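Local coordinates for N-terminal acetyltransferase B complex subunit NAT3 (Candida albicans, PDB 5K04), which probably acts as the catalytic subunit of the NatB complex, transferring an acetyl group from acetyl-CoA to the N-terminal amino group of protein substrates, at residues S33-E38 and Y57-T62. Residues are numbered along the deposited sequence; the frame is centred on the assembly and turned at random.
Sequences SQYLIE and YMMAKT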
loop_
_atom_site.group_PDB
_atom_site.type_symbol
_atom_site.label_atom_id
_atom_site.label_comp_id
_atom_site.label_asym_id
_atom_site.label_seq_id
_atom_site.Cartn_x
_atom_site.Cartn_y
_atom_site.Cartn_z
ATOM N N SER B 33 -10.561 7.944 4.646
ATOM C CA SER B 33 -11.646 7.970 3.673
ATOM C C SER B 33 -12.810 8.834 4.159
ATOM O O SER B 33 -13.505 9.455 3.346
ATOM C CB SER B 33 -12.118 6.543 3.388
ATOM O OG SER B 33 -12.784 6.034 4.530
ATOM N N GLN B 34 -13.032 8.871 5.474
ATOM C CA GLN B 34 -14.061 9.730 6.056
ATOM C C GLN B 34 -13.790 11.200 5.764
ATOM O O GLN B 34 -14.709 11.957 5.438
ATOM C CB GLN B 34 -14.144 9.505 7.577
ATOM C CG GLN B 34 -15.135 10.433 8.283
ATOM C CD GLN B 34 -14.999 10.470 9.818
ATOM O OE1 GLN B 34 -13.926 10.245 10.384
ATOM N NE2 GLN B 34 -16.104 10.768 10.485
ATOM N N TYR B 35 -12.535 11.633 5.916
ATOM C CA TYR B 35 -12.200 13.016 5.598
ATOM C C TYR B 35 -12.375 13.297 4.114
ATOM O O TYR B 35 -12.869 14.364 3.734
ATOM C CB TYR B 35 -10.778 13.322 6.060
ATOM C CG TYR B 35 -10.748 13.690 7.527
ATOM C CD1 TYR B 35 -11.118 12.767 8.502
ATOM C CD2 TYR B 35 -10.372 14.958 7.937
ATOM C CE1 TYR B 35 -11.103 13.099 9.854
ATOM C CE2 TYR B 35 -10.353 15.303 9.277
ATOM C CZ TYR B 35 -10.718 14.372 10.225
ATOM O OH TYR B 35 -10.715 14.719 11.543
ATOM N N LEU B 36 -11.998 12.339 3.259
ATOM C CA LEU B 36 -12.223 12.508 1.828
ATOM C C LEU B 36 -13.703 12.507 1.484
ATOM O O LEU B 36 -14.099 13.114 0.485
ATOM C CB LEU B 36 -11.510 11.413 1.039
ATOM C CG LEU B 36 -9.986 11.456 1.158
ATOM C CD1 LEU B 36 -9.406 10.178 0.602
ATOM C CD2 LEU B 36 -9.375 12.664 0.454
ATOM N N ILE B 37 -14.535 11.842 2.295
ATOM C CA ILE B 37 -15.961 11.781 1.994
ATOM C C ILE B 37 -16.656 13.060 2.448
ATOM O O ILE B 37 -17.433 13.658 1.691
ATOM C CB ILE B 37 -16.590 10.520 2.625
ATOM C CG1 ILE B 37 -16.276 9.286 1.771
ATOM C CG2 ILE B 37 -18.112 10.664 2.780
ATOM C CD1 ILE B 37 -16.324 7.996 2.555
ATOM N N GLU B 38 -16.348 13.523 3.669
ATOM C CA GLU B 38 -17.083 14.617 4.299
ATOM C C GLU B 38 -16.491 15.994 4.002
ATOM O O GLU B 38 -17.241 16.943 3.751
ATOM C CB GLU B 38 -17.175 14.378 5.809
ATOM C CG GLU B 38 -18.252 13.335 6.171
ATOM C CD GLU B 38 -18.426 13.135 7.657
ATOM O OE1 GLU B 38 -18.653 14.133 8.370
ATOM O OE2 GLU B 38 -18.343 11.973 8.115
ATOM N N TYR B 57 1.100 16.859 3.814
ATOM C CA TYR B 57 -0.337 16.942 3.604
ATOM C C TYR B 57 -1.013 17.615 4.789
ATOM O O TYR B 57 -0.447 17.739 5.878
ATOM C CB TYR B 57 -0.976 15.564 3.337
ATOM C CG TYR B 57 -0.757 14.493 4.404
ATOM C CD1 TYR B 57 -1.595 14.385 5.509
ATOM C CD2 TYR B 57 0.269 13.564 4.267
ATOM C CE1 TYR B 57 -1.395 13.391 6.466
ATOM C CE2 TYR B 57 0.483 12.580 5.199
ATOM C CZ TYR B 57 -0.348 12.487 6.299
ATOM O OH TYR B 57 -0.105 11.487 7.212
ATOM N N MET B 58 -2.240 18.077 4.519
ATOM C CA MET B 58 -3.150 18.665 5.488
ATOM C C MET B 58 -4.460 17.885 5.478
ATOM O O MET B 58 -5.017 17.612 4.410
ATOM C CB MET B 58 -3.429 20.137 5.166
ATOM C CG MET B 58 -4.805 20.588 5.616
ATOM S SD MET B 58 -4.925 20.591 7.375
ATOM C CE MET B 58 -3.694 21.782 7.598
ATOM N N MET B 59 -4.912 17.481 6.669
ATOM C CA MET B 59 -6.243 16.934 6.885
ATOM C C MET B 59 -6.937 17.884 7.838
ATOM O O MET B 59 -6.478 18.077 8.967
ATOM C CB MET B 59 -6.213 15.519 7.479
ATOM C CG MET B 59 -5.348 14.523 6.723
ATOM S SD MET B 59 -5.054 13.047 7.659
ATOM C CE MET B 59 -6.717 12.631 7.804
ATOM N N ALA B 60 -8.016 18.499 7.375
ATOM C CA ALA B 60 -8.817 19.374 8.204
ATOM C C ALA B 60 -10.291 19.038 7.989
ATOM O O ALA B 60 -10.659 18.291 7.078
ATOM C CB ALA B 60 -8.528 20.855 7.900
ATOM N N LYS B 61 -11.139 19.614 8.836
ATOM C CA LYS B 61 -12.575 19.387 8.749
ATOM C C LYS B 61 -13.301 20.638 9.219
ATOM O O LYS B 61 -12.693 21.565 9.764
ATOM C CB LYS B 61 -13.002 18.173 9.587
ATOM C CG LYS B 61 -12.561 18.241 11.059
ATOM C CD LYS B 61 -13.359 17.278 11.944
ATOM C CE LYS B 61 -12.672 17.108 13.285
ATOM N NZ LYS B 61 -13.411 16.178 14.169
ATOM N N THR B 62 -14.618 20.657 8.997
ATOM C CA THR B 62 -15.492 21.662 9.593
ATOM C C THR B 62 -16.471 20.985 10.541
ATOM O O THR B 62 -16.806 19.812 10.378
ATOM C CB THR B 62 -16.276 22.492 8.541
ATOM O OG1 THR B 62 -17.170 21.643 7.822
ATOM C CG2 THR B 62 -15.322 23.263 7.579
HETATM O O HOH W 1 -12.325 13.409 13.349
#
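Tyr35 carries the helix side of this contact: its ring lies against Met59, Ala60 and Lys61 of the strand. The apolar part begins with Met59, whose terminal methyl CE sits over one face of the ring, near its rim, 4.2 Å from Tyr35 CG. The bend of the methionine chain at chi3 (60°) turns this methyl to the tyrosine, and a flexible thioether suits a place also shared with Phe31 and Phe43. The carbonyl oxygen of Ala60 meets the rim of the ring close to its plane, 3.5 Å from Tyr35 CD2, where the slightly positive aromatic C-H edge suits an oxygen. The small methyl of Ala60 points away from the helix, leaving the backbone to meet the ring. Lys61 approaches obliquely, its CB 3.9 Å from Tyr35 CE2; beyond CG the extended chain passes at a slant to the tyrosine and reaches its hydroxyl, where Lys61 CE is 3.5 Å from Tyr35 OH.

Polar contact is indirect. One water is hydrogen-bonded to Tyr35 OH at 2.8 Å and accepts a bond from Lys61 NZ at 3.1 Å, while the ammonium also forms a salt bridge with Glu63. Tyrosine and lysine both fit here, as each has an apolar body and a polar end.

Trp39 meets the tyrosine ring edge-to-face. The side chain of Met59 is about 11 Å from the bound coenzyme A. Through these side chains, helix 29-38 packs on strand 53-65 of the central mixed sheet, an alpha/beta layering characteristic of the GNAT fold.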